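Local atomic coordinates of ADP-ribose pyrophosphatase MutT (Rickettsia felis, PDB entry 4KYX), a protein that probably hydrolyses pyrophosphate bonds in nucleotide substrates, such as ADP-ribose or 8-oxo-dGTP, with magnesium as cofactor. Residues G47-E50 with F51-F55; E56-A59 with I60-V63. All blocks are in the same frame, centred on the assembly; numbering follows the deposited sequence.

Interaction 1. Residues G47-E50 with F51-F55; sequences GHLE and FGETF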
loop_
_atom_site.group_PDB
_atom_site.type_symbol
_atom_site.label_atom_id
_atom_site.label_comp_id
_atom_site.label_asym_id
_atom_site.label_seq_id
_atom_site.Cartn_x
_atom_site.Cartn_y
_atom_site.Cartn_z
ATOM N N GLY A 47 13.120 0.642 1.607
ATOM C CA GLY A 47 13.131 1.655 2.596
ATOM C C GLY A 47 11.912 2.517 2.348
ATOM O O GLY A 47 10.933 2.054 1.744
ATOM N N HIS A 48 11.993 3.762 2.773
ATOM C CA HIS A 48 10.791 4.583 2.852
ATOM C C HIS A 48 10.464 5.238 1.519
ATOM O O HIS A 48 11.356 5.751 0.834
ATOM C CB HIS A 48 11.037 5.692 3.843
ATOM C CG HIS A 48 10.992 5.244 5.253
ATOM N ND1 HIS A 48 12.010 5.504 6.139
ATOM C CD2 HIS A 48 10.043 4.576 5.953
ATOM C CE1 HIS A 48 11.715 4.992 7.321
ATOM N NE2 HIS A 48 10.527 4.426 7.240
ATOM N N LEU A 49 9.184 5.255 1.150
ATOM C CA LEU A 49 8.743 6.059 0.004
ATOM C C LEU A 49 8.952 7.538 0.351
ATOM O O LEU A 49 8.564 7.988 1.427
ATOM C CB LEU A 49 7.247 5.799 -0.281
ATOM C CG LEU A 49 6.678 6.524 -1.509
ATOM C CD1 LEU A 49 7.296 6.060 -2.819
ATOM C CD2 LEU A 49 5.198 6.275 -1.541
ATOM N N GLU A 50 9.589 8.288 -0.530
ATOM C CA GLU A 50 9.791 9.696 -0.278
ATOM C C GLU A 50 8.702 10.503 -0.960
ATOM O O GLU A 50 8.086 10.071 -1.947
ATOM C CB GLU A 50 11.158 10.181 -0.758
ATOM C CG GLU A 50 12.314 9.627 0.052
ATOM C CD GLU A 50 13.684 10.069 -0.462
ATOM O OE1 GLU A 50 13.755 10.940 -1.348
ATOM O OE2 GLU A 50 14.697 9.487 0.020
ATOM N N PHE A 51 8.478 11.701 -0.438
ATOM C CA PHE A 51 7.443 12.575 -0.995
ATOM C C PHE A 51 7.692 12.796 -2.484
ATOM O O PHE A 51 8.793 13.138 -2.879
ATOM C CB PHE A 51 7.428 13.923 -0.292
ATOM C CG PHE A 51 6.450 14.909 -0.885
ATOM C CD1 PHE A 51 6.776 15.695 -1.998
ATOM C CD2 PHE A 51 5.202 15.068 -0.316
ATOM C CE1 PHE A 51 5.844 16.594 -2.517
ATOM C CE2 PHE A 51 4.288 15.970 -0.832
ATOM C CZ PHE A 51 4.614 16.719 -1.945
ATOM N N GLY A 52 6.651 12.655 -3.296
ATOM C CA GLY A 52 6.742 12.965 -4.706
ATOM C C GLY A 52 7.122 11.821 -5.625
ATOM O O GLY A 52 6.933 11.950 -6.823
ATOM N N GLU A 53 7.586 10.723 -5.068
ATOM C CA GLU A 53 8.007 9.540 -5.814
ATOM C C GLU A 53 6.893 8.585 -6.203
ATOM O O GLU A 53 5.946 8.377 -5.482
ATOM C CB GLU A 53 8.997 8.711 -5.000
ATOM C CG GLU A 53 10.308 9.322 -4.640
ATOM C CD GLU A 53 11.246 8.293 -4.080
ATOM O OE1 GLU A 53 12.233 8.019 -4.789
ATOM O OE2 GLU A 53 11.022 7.705 -2.961
ATOM N N THR A 54 7.061 7.967 -7.347
ATOM C CA THR A 54 6.338 6.793 -7.706
ATOM C C THR A 54 6.976 5.581 -7.033
ATOM O O THR A 54 8.143 5.622 -6.613
ATOM C CB THR A 54 6.314 6.592 -9.249
ATOM O OG1 THR A 54 7.566 6.115 -9.665
ATOM C CG2 THR A 54 5.919 7.924 -9.993
ATOM N N PHE A 55 6.196 4.518 -6.919
ATOM C CA PHE A 55 6.684 3.283 -6.291
ATOM C C PHE A 55 7.849 2.787 -7.112
ATOM O O PHE A 55 8.793 2.322 -6.521
ATOM C CB PHE A 55 5.660 2.171 -6.243
ATOM C CG PHE A 55 4.384 2.514 -5.464
ATOM C CD1 PHE A 55 4.391 3.453 -4.445
ATOM C CD2 PHE A 55 3.182 1.896 -5.798
ATOM C CE1 PHE A 55 3.212 3.769 -3.777
ATOM C CE2 PHE A 55 2.018 2.185 -5.123
ATOM C CZ PHE A 55 2.032 3.115 -4.118
#
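E50 and E53 are joined twice: one backbone bond closes a type II beta turn between them, and a second bond, from the E53 carboxylate, braces it. E53 N donates to E50 O over 3.2 Å. The side chain of E53 then folds back: with CG beside its own backbone N (chi1 -63°) and the chain extended beyond, OE2 reaches E50 N at 2.9 Å, a bond bent to 158° and received on the anti side of the carboxylate. OE2 also comes within 3.3 Å of E50 CB, while OE1 is engaged in a salt bridge with R61. G52, whose backbone angles suit glycine, takes the third position.

Apolar packing completes the contact. With CG opposite its backbone N (chi1 -177°), L49 reaches toward the 51-55 segment with both methyls: CD1 rests 3.8 Å from E53 CB, and CD2 meets the edge of the F55 ring in its plane, 3.9 Å from CE1. The F55 ring also meets Y142 of the second subunit. Such a strand–turn–helix entry, with T54 as N-cap, opens the Nudix box, whose signature glycine and first glutamate correspond to G47 and E53.

Interaction 2. Residues E56-A59 with I60-V63; sequences EECA and IREV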
loop_
_atom_site.group_PDB
_atom_site.type_symbol
_atom_site.label_atom_id
_atom_site.label_comp_id
_atom_site.label_asym_id
_atom_site.label_seq_id
_atom_site.Cartn_x
_atom_site.Cartn_y
_atom_site.Cartn_z
ATOM N N GLU A 56 7.793 2.953 -8.435
ATOM C CA GLU A 56 8.811 2.407 -9.315
ATOM C C GLU A 56 10.089 3.232 -9.216
ATOM O O GLU A 56 11.173 2.637 -9.179
ATOM C CB GLU A 56 8.337 2.326 -10.766
ATOM C CG GLU A 56 7.191 1.323 -10.972
ATOM C CD GLU A 56 5.810 1.941 -10.660
ATOM O OE1 GLU A 56 5.635 3.185 -10.415
ATOM O OE2 GLU A 56 4.853 1.139 -10.637
ATOM N N GLU A 57 9.971 4.555 -9.118
ATOM C CA GLU A 57 11.146 5.441 -8.925
ATOM C C GLU A 57 11.863 5.089 -7.607
ATOM O O GLU A 57 13.079 5.022 -7.526
ATOM C CB GLU A 57 10.741 6.920 -8.877
ATOM C CG GLU A 57 10.441 7.523 -10.211
ATOM C CD GLU A 57 9.680 8.857 -10.160
ATOM O OE1 GLU A 57 9.124 9.264 -9.091
ATOM O OE2 GLU A 57 9.647 9.498 -11.248
ATOM N N CYS A 58 11.049 4.880 -6.567
ATOM C CA CYS A 58 11.586 4.638 -5.247
ATOM C C CYS A 58 12.361 3.340 -5.261
ATOM O O CYS A 58 13.493 3.275 -4.772
ATOM C CB CYS A 58 10.430 4.646 -4.234
ATOM S SG CYS A 58 11.006 4.233 -2.562
ATOM N N ALA A 59 11.768 2.313 -5.858
ATOM C CA ALA A 59 12.371 0.976 -5.967
ATOM C C ALA A 59 13.728 1.034 -6.676
ATOM O O ALA A 59 14.775 0.581 -6.117
ATOM C CB ALA A 59 11.442 0.018 -6.677
ATOM N N ILE A 60 13.738 1.648 -7.853
ATOM C CA ILE A 60 14.987 1.844 -8.576
ATOM C C ILE A 60 16.082 2.602 -7.755
ATOM O O ILE A 60 17.226 2.149 -7.666
ATOM C CB ILE A 60 14.760 2.482 -9.968
ATOM C CG1 ILE A 60 13.908 1.551 -10.843
ATOM C CG2 ILE A 60 16.092 2.758 -10.650
ATOM C CD1 ILE A 60 13.356 2.228 -12.084
ATOM N N ARG A 61 15.736 3.729 -7.170
ATOM C CA ARG A 61 16.616 4.538 -6.338
ATOM C C ARG A 61 17.171 3.732 -5.140
ATOM O O ARG A 61 18.423 3.660 -4.923
ATOM C CB ARG A 61 15.861 5.753 -5.805
ATOM C CG ARG A 61 16.700 6.575 -4.870
ATOM C CD ARG A 61 16.002 7.829 -4.449
ATOM N NE ARG A 61 14.797 7.575 -3.671
ATOM C CZ ARG A 61 14.750 7.104 -2.433
ATOM N NH1 ARG A 61 15.855 6.771 -1.769
ATOM N NH2 ARG A 61 13.571 6.950 -1.838
ATOM N N GLU A 62 16.273 3.103 -4.404
ATOM C CA GLU A 62 16.658 2.379 -3.174
ATOM C C GLU A 62 17.614 1.240 -3.474
ATOM O O GLU A 62 18.658 1.078 -2.788
ATOM C CB GLU A 62 15.415 1.907 -2.461
ATOM C CG GLU A 62 14.735 3.096 -1.805
ATOM C CD GLU A 62 13.585 2.734 -0.927
ATOM O OE1 GLU A 62 12.980 1.616 -1.038
ATOM O OE2 GLU A 62 13.192 3.663 -0.176
ATOM N N VAL A 63 17.300 0.466 -4.514
ATOM C CA VAL A 63 18.178 -0.640 -4.936
ATOM C C VAL A 63 19.585 -0.116 -5.292
ATOM O O VAL A 63 20.622 -0.683 -4.869
ATOM C CB VAL A 63 17.539 -1.481 -6.070
ATOM C CG1 VAL A 63 18.550 -2.455 -6.704
ATOM C CG2 VAL A 63 16.311 -2.208 -5.542
#
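The two segments form about two turns of one continuous alpha helix, bonded throughout in the i to i+4 pattern. I60 N reaches E56 O and R61 N reaches E57 O in nearly straight bonds, of 176° for the first. E62 N to C58 O is the shortest of the four at 2.8 Å, and V63 N follows on A59 O.

Side chains one turn apart pack against each other and against the preceding carbonyls. The thiol of C58, its SG anti to the backbone N (chi1 176°), lies over the flat face of the E62 carboxylate, 3.3 Å from E62 OE2 and 3.4 Å from E62 CD. E62 is brought there by a first torsion that lays CG beside its own backbone N (chi1 -74°); its CG passes 3.2 Å from C58 O before the extended chain reaches the sulfur. The guanidinium of R61 borders the same sulfur, with NH2 at 3.8 Å from C58 SG, and makes a long ion pair of 3.7 Å between NH2 and E62 OE2. Its stronger partner is E53, which pairs with NE; weaker, long pairs run to E50 and E65. Around the helix, I60 CG1 lies 3.4 Å from E56 O, and V63 CG2 comes to 3.2 Å from A59 O.

C58, A59, E62 and V63 turn a buried face to strand 14-22, touching I17, I19 and I21, whereas E56 extends to a hydrogen bond with Y142 of the second subunit. Laid on that strand, the consecutive R61, E62 and V63 match the Arg-Glu-aliphatic run of the Nudix box, and so mark this as the Nudix-box helix, which in this family carries glutamates that bind magnesium.

Interactions 1 and 2 are consecutive pieces of the chain, their centres about 8 Å apart and on the same side of its centre. Strand 45-48 leads through the turn of interaction 1 into helix 55-67, along which interaction 2 lies, and both pack against strand 14-22. They also touch directly: R61 and E62 both reach back from the helix to the segment before it, E62 OE1 coming to 2.8 Å from G47 N. Together the two contacts cover the first loop and much of the helix of the loop-helix-loop Nudix motif, consistent with the magnesium-dependent hydrolysis expected of the family.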